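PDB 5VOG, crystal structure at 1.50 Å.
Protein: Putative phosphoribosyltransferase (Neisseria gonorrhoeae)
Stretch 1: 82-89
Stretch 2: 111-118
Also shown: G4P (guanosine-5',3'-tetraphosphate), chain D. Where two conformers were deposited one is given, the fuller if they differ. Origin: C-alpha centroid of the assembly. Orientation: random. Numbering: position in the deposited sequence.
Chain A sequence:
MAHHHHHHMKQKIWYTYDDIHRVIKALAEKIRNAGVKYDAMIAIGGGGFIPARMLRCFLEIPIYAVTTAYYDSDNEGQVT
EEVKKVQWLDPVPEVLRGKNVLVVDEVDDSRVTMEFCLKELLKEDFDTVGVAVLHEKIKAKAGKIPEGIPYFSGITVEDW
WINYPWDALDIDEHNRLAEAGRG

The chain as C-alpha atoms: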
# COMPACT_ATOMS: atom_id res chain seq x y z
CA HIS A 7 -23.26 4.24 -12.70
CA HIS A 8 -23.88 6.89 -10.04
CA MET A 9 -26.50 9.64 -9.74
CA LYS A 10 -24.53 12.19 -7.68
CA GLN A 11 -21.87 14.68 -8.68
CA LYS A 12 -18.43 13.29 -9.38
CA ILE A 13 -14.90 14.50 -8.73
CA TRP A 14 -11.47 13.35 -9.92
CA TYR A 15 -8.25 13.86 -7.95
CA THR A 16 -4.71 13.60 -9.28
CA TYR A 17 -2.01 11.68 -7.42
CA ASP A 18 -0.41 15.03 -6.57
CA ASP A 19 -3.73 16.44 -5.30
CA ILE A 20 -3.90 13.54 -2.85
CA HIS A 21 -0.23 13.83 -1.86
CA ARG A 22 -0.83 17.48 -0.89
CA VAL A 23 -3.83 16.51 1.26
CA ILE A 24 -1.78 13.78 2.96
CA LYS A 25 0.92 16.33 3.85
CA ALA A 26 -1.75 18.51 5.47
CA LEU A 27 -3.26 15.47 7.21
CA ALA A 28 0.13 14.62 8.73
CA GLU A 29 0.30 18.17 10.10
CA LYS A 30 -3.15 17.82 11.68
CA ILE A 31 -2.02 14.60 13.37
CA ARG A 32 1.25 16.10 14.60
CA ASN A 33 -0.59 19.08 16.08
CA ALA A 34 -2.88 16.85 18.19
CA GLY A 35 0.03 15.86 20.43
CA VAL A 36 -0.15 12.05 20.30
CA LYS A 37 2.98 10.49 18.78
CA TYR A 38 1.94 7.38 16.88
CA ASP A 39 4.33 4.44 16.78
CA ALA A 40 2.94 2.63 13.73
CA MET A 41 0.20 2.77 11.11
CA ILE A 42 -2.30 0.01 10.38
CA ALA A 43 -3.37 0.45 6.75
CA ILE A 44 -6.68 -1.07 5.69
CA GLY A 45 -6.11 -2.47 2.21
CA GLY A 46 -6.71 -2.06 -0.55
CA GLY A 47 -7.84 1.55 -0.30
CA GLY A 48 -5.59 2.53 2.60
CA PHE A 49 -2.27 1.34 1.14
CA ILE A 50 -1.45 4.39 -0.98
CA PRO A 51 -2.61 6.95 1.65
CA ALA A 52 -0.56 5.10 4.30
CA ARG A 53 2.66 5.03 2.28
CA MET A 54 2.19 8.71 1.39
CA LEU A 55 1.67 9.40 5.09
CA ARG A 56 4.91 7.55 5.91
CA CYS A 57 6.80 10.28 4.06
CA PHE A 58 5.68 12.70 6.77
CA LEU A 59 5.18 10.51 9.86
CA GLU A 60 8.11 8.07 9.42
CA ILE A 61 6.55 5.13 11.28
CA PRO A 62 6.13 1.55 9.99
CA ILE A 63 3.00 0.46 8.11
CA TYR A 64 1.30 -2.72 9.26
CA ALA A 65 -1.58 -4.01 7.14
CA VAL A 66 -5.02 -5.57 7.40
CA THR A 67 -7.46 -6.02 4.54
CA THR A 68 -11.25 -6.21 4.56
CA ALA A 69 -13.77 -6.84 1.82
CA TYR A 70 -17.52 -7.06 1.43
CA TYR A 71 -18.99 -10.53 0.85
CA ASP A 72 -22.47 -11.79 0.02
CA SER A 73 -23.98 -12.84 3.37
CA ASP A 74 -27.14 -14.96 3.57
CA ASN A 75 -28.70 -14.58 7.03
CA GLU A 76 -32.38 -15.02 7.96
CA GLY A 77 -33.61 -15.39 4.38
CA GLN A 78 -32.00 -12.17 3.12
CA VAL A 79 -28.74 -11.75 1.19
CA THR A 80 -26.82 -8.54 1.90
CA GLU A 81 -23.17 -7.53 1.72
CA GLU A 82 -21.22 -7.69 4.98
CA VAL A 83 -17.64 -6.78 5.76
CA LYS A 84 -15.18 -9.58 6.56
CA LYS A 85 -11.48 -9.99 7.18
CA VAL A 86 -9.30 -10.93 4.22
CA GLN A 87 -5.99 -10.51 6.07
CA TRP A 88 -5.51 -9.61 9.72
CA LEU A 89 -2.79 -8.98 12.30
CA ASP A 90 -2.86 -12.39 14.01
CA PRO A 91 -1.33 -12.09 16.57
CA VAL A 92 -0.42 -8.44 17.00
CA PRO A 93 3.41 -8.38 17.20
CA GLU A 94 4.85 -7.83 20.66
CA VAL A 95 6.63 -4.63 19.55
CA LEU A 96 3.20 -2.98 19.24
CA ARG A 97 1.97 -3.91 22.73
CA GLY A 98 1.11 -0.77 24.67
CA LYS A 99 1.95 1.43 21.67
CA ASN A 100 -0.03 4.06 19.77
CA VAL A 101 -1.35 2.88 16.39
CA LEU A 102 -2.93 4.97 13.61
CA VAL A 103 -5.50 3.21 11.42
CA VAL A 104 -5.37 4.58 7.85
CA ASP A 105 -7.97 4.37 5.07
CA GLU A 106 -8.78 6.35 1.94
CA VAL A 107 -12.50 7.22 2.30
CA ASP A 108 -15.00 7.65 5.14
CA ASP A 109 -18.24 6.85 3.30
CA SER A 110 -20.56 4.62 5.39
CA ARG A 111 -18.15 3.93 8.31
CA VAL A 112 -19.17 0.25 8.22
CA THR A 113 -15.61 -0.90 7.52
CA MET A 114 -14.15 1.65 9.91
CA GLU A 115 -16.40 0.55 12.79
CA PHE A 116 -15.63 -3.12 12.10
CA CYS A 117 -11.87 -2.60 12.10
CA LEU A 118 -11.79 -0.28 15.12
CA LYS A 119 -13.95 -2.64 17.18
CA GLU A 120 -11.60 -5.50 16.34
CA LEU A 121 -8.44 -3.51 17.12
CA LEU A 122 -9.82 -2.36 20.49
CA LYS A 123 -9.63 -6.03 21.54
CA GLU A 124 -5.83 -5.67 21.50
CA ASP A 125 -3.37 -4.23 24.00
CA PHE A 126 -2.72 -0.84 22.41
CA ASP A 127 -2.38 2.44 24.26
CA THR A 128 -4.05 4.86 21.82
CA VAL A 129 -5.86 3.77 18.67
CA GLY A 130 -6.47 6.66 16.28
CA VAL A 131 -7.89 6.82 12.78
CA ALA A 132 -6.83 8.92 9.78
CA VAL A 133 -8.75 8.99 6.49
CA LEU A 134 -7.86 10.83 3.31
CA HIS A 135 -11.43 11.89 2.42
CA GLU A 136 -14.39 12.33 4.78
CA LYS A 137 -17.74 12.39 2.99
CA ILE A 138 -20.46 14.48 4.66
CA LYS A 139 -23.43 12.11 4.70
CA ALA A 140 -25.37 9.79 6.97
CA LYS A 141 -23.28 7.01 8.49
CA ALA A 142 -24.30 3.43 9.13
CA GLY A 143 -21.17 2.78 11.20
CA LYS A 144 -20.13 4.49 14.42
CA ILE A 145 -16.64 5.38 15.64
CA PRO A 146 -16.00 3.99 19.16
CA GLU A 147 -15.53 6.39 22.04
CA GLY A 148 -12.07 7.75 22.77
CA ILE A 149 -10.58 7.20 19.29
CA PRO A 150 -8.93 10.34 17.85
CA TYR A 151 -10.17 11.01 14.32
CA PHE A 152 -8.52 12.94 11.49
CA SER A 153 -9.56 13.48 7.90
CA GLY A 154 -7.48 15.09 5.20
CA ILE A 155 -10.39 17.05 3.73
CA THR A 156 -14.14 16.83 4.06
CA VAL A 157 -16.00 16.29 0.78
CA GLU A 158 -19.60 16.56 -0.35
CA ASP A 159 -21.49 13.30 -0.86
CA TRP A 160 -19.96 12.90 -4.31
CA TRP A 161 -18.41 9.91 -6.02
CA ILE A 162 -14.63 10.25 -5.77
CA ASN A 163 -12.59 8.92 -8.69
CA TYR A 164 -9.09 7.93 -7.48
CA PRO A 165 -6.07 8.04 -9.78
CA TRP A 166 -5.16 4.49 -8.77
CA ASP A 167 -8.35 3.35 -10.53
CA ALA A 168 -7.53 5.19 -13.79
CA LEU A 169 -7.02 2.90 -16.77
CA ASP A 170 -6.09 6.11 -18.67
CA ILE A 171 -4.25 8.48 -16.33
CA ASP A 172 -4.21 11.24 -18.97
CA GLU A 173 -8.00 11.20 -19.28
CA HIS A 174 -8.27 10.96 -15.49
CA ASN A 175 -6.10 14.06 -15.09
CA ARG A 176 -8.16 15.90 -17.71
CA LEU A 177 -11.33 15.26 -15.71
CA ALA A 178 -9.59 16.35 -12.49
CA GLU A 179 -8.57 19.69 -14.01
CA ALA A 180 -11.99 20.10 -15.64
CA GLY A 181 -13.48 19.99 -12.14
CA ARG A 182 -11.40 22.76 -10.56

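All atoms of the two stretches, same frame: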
# COMPACT_ATOMS: atom_id res chain seq x y z
N GLU A 82 -21.79 -7.93 3.66
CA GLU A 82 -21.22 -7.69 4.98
C GLU A 82 -19.71 -7.65 4.88
O GLU A 82 -19.11 -8.30 4.01
CB GLU A 82 -21.63 -8.77 5.98
N VAL A 83 -19.09 -6.89 5.77
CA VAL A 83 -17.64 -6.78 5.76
C VAL A 83 -17.03 -7.96 6.51
O VAL A 83 -17.55 -8.40 7.54
CB VAL A 83 -17.19 -5.43 6.35
CG1 VAL A 83 -17.63 -5.28 7.80
CG2 VAL A 83 -15.68 -5.26 6.22
N LYS A 84 -15.93 -8.49 5.96
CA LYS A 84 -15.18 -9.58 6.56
C LYS A 84 -13.69 -9.31 6.45
O LYS A 84 -13.24 -8.53 5.61
CB LYS A 84 -15.47 -10.93 5.89
N LYS A 85 -12.93 -10.01 7.29
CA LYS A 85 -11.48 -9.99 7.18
C LYS A 85 -11.00 -10.79 5.98
O LYS A 85 -11.45 -11.91 5.74
CB LYS A 85 -10.84 -10.58 8.45
CG LYS A 85 -11.13 -9.80 9.72
CD LYS A 85 -10.60 -10.59 10.91
CE LYS A 85 -10.73 -9.82 12.21
NZ LYS A 85 -10.39 -10.68 13.38
N VAL A 86 -10.06 -10.22 5.24
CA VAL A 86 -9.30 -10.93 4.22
C VAL A 86 -7.90 -11.28 4.72
O VAL A 86 -7.41 -12.39 4.50
CB VAL A 86 -9.24 -10.09 2.93
CG1 VAL A 86 -8.40 -10.80 1.85
CG2 VAL A 86 -10.64 -9.78 2.43
N GLN A 87 -7.26 -10.32 5.39
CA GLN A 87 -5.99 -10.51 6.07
C GLN A 87 -6.03 -9.72 7.37
O GLN A 87 -6.52 -8.59 7.39
CB GLN A 87 -4.80 -10.04 5.22
CG GLN A 87 -3.46 -10.24 5.93
CD GLN A 87 -2.27 -9.81 5.11
OE1 GLN A 87 -2.40 -9.48 3.92
NE2 GLN A 87 -1.09 -9.84 5.73
N TRP A 88 -5.50 -10.30 8.45
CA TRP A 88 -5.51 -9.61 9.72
C TRP A 88 -4.15 -9.73 10.40
O TRP A 88 -3.27 -10.48 9.95
CB TRP A 88 -6.63 -10.13 10.64
CG TRP A 88 -7.07 -9.11 11.63
CD1 TRP A 88 -6.80 -9.09 12.97
CD2 TRP A 88 -7.80 -7.92 11.35
NE1 TRP A 88 -7.34 -7.97 13.55
CE2 TRP A 88 -7.97 -7.23 12.58
CE3 TRP A 88 -8.36 -7.37 10.19
CZ2 TRP A 88 -8.67 -6.02 12.67
CZ3 TRP A 88 -9.05 -6.17 10.28
CH2 TRP A 88 -9.20 -5.51 11.52
N LEU A 89 -3.98 -8.94 11.46
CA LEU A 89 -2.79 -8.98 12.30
C LEU A 89 -3.04 -10.01 13.39
O LEU A 89 -3.57 -9.69 14.46
CB LEU A 89 -2.49 -7.61 12.90
CG LEU A 89 -1.75 -6.61 12.05
CD1 LEU A 89 -1.78 -5.25 12.73
CD2 LEU A 89 -0.32 -7.05 11.83
N ARG A 111 -18.79 4.30 7.05
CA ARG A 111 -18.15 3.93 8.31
C ARG A 111 -18.38 2.48 8.72
O ARG A 111 -17.99 2.10 9.83
CB ARG A 111 -18.56 4.84 9.47
CG ARG A 111 -17.86 6.15 9.42
CD ARG A 111 -18.31 7.12 10.50
NE ARG A 111 -17.65 8.38 10.23
CZ ARG A 111 -17.94 9.53 10.81
NH1 ARG A 111 -18.89 9.60 11.73
NH2 ARG A 111 -17.27 10.62 10.47
N VAL A 112 -18.96 1.65 7.86
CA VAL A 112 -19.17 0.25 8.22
C VAL A 112 -17.84 -0.48 8.33
O VAL A 112 -17.62 -1.23 9.29
CB VAL A 112 -20.14 -0.41 7.22
CG1 VAL A 112 -20.20 -1.92 7.44
CG2 VAL A 112 -21.55 0.19 7.39
N THR A 113 -16.91 -0.26 7.39
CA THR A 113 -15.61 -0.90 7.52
C THR A 113 -14.84 -0.33 8.69
O THR A 113 -14.20 -1.07 9.45
CB THR A 113 -14.78 -0.73 6.24
OG1 THR A 113 -15.45 -1.37 5.16
CG2 THR A 113 -13.37 -1.33 6.41
N MET A 114 -14.89 0.99 8.85
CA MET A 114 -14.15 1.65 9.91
C MET A 114 -14.59 1.14 11.28
O MET A 114 -13.75 0.81 12.13
CB MET A 114 -14.34 3.16 9.81
CG MET A 114 -13.44 3.97 10.72
SD MET A 114 -13.85 5.72 10.60
CE MET A 114 -13.42 6.01 8.89
N GLU A 115 -15.91 1.06 11.51
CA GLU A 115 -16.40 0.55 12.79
C GLU A 115 -15.95 -0.89 13.01
O GLU A 115 -15.52 -1.24 14.12
CB GLU A 115 -17.92 0.63 12.86
CG GLU A 115 -18.47 0.01 14.15
CD GLU A 115 -19.99 -0.12 14.21
OE1 GLU A 115 -20.70 0.75 13.69
OE2 GLU A 115 -20.46 -1.10 14.81
N PHE A 116 -16.04 -1.72 11.98
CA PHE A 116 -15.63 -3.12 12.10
C PHE A 116 -14.17 -3.22 12.51
O PHE A 116 -13.82 -3.95 13.44
CB PHE A 116 -15.88 -3.84 10.77
CG PHE A 116 -15.39 -5.26 10.72
CD1 PHE A 116 -16.22 -6.31 11.10
CD2 PHE A 116 -14.12 -5.56 10.27
CE1 PHE A 116 -15.77 -7.62 11.04
CE2 PHE A 116 -13.67 -6.87 10.22
CZ PHE A 116 -14.49 -7.89 10.60
N CYS A 117 -13.30 -2.48 11.82
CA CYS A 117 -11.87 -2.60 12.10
C CYS A 117 -11.52 -2.02 13.46
O CYS A 117 -10.68 -2.59 14.18
CB CYS A 117 -11.06 -1.90 11.01
SG CYS A 117 -11.09 -2.75 9.42
N LEU A 118 -12.10 -0.87 13.82
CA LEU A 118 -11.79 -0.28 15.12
C LEU A 118 -12.27 -1.16 16.26
O LEU A 118 -11.56 -1.33 17.26
CB LEU A 118 -12.40 1.12 15.21
CG LEU A 118 -11.77 2.13 14.24
CD1 LEU A 118 -12.46 3.50 14.31
CD2 LEU A 118 -10.26 2.26 14.49
PB G4P D . -15.67 3.32 5.52
O1B G4P D . -15.96 2.45 6.64
O2B G4P D . -16.57 4.58 5.41
O3B G4P D . -14.17 3.75 5.54
O3A G4P D . -15.77 2.54 4.14
PA G4P D . -16.97 1.72 3.49
O1A G4P D . -17.18 0.43 4.18
O2A G4P D . -18.20 2.60 3.42
O5' G4P D . -16.42 1.56 1.99
C5' G4P D . -16.82 0.47 1.13
C4' G4P D . -16.13 0.64 -0.20
O4' G4P D . -16.67 1.77 -0.90
C3' G4P D . -14.62 0.90 -0.09
O3' G4P D . -13.93 -0.14 -0.83
C2' G4P D . -14.39 2.27 -0.74
O2' G4P D . -13.19 2.36 -1.50
C1' G4P D . -15.63 2.40 -1.61
N9 G4P D . -16.02 3.80 -1.82
C8 G4P D . -16.85 4.55 -1.03
N7 G4P D . -17.00 5.78 -1.46
C5 G4P D . -16.20 5.84 -2.59
C6 G4P D . -15.95 6.91 -3.51
O6 G4P D . -16.41 8.06 -3.48
N1 G4P D . -15.10 6.53 -4.53
C2 G4P D . -14.54 5.29 -4.67
N2 G4P D . -13.75 5.10 -5.73
N3 G4P D . -14.76 4.29 -3.83
C4 G4P D . -15.60 4.63 -2.82
PC G4P D . -13.59 -1.55 -0.21
O1C G4P D . -14.77 -2.46 -0.28
O2C G4P D . -13.10 -1.26 1.19
O3C G4P D . -12.37 -2.09 -1.08
PD G4P D . -10.86 -1.64 -1.27
O1D G4P D . -10.55 -0.72 -0.14
O2D G4P D . -10.03 -2.94 -1.24
O3D G4P D . -10.81 -1.00 -2.64

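The contact between strand 82-85, with the segment that follows it, and helix 112-118 is a small apolar packing of side chains, with no hydrogen bond between the two among the atoms modelled. It illustrates a common principle: a helix whose N-terminal turn is committed to a ligand can rest on a neighbouring strand largely through van der Waals contact. The two axes approach to 9.1 Å and their N-to-C directions differ by 40°, so the elements run roughly alongside one another and then diverge. The backbones follow suit, with the CA atoms of Val83 and Thr113 6.5 Å apart and those of Lys85 and Cys117 8.9 Å apart.

Val83 is the centre of the strand's contribution. Its CA-to-CB bond points toward the helix, and with chi1 in the p well, both methyl groups face the helix. CG1 of Val83 lies 3.7 Å from CG of Phe116 and 4.2 Å from CG1 of Val112, residues four positions apart and hence one helical turn from each other; CG2 of Val83 lies 4.0 Å from OG1 of Thr113. A single branched side chain thus spans a full turn of helix.

Phe116 answers from the other side of the contact. With chi1 at 175° (t), the ring reaches the strand, where it meets three consecutive residues. Beyond Val83, CZ of Phe116 comes within 4.4 Å of CA of Lys84, whose own CA-to-CB bond points away, so the ring meets backbone there. CE2 of Phe116 is 3.9 Å from CG of Lys85, which sits at the ring edge, near its plane. The lysine therefore contributes the aliphatic part of its chain, a familiar way for a long charged residue to join an apolar contact.

After the chain turns a corner at Val86, Trp88 makes a second, separate contact. Its CH2 atom lies 3.9 Å from SG of Cys117, and the sulfur is 5.1 Å from the centroid of the six-membered ring, 88° off the ring normal. The sulfur therefore meets the indole at its edge, almost in the ring plane.

Several polar groups at and just before the start of the helix bind guanosine-5',3'-tetraphosphate. Arg111 N, at the N-cap position, donates to O2B at 2.8 Å, and Met114 N to O1B at 2.9 Å. Thr113 joins the two settings: its OG1 donates to O1A of the ligand at 2.7 Å while also touching Val83, so one hydroxyl borders both the phosphate site and the apolar contact.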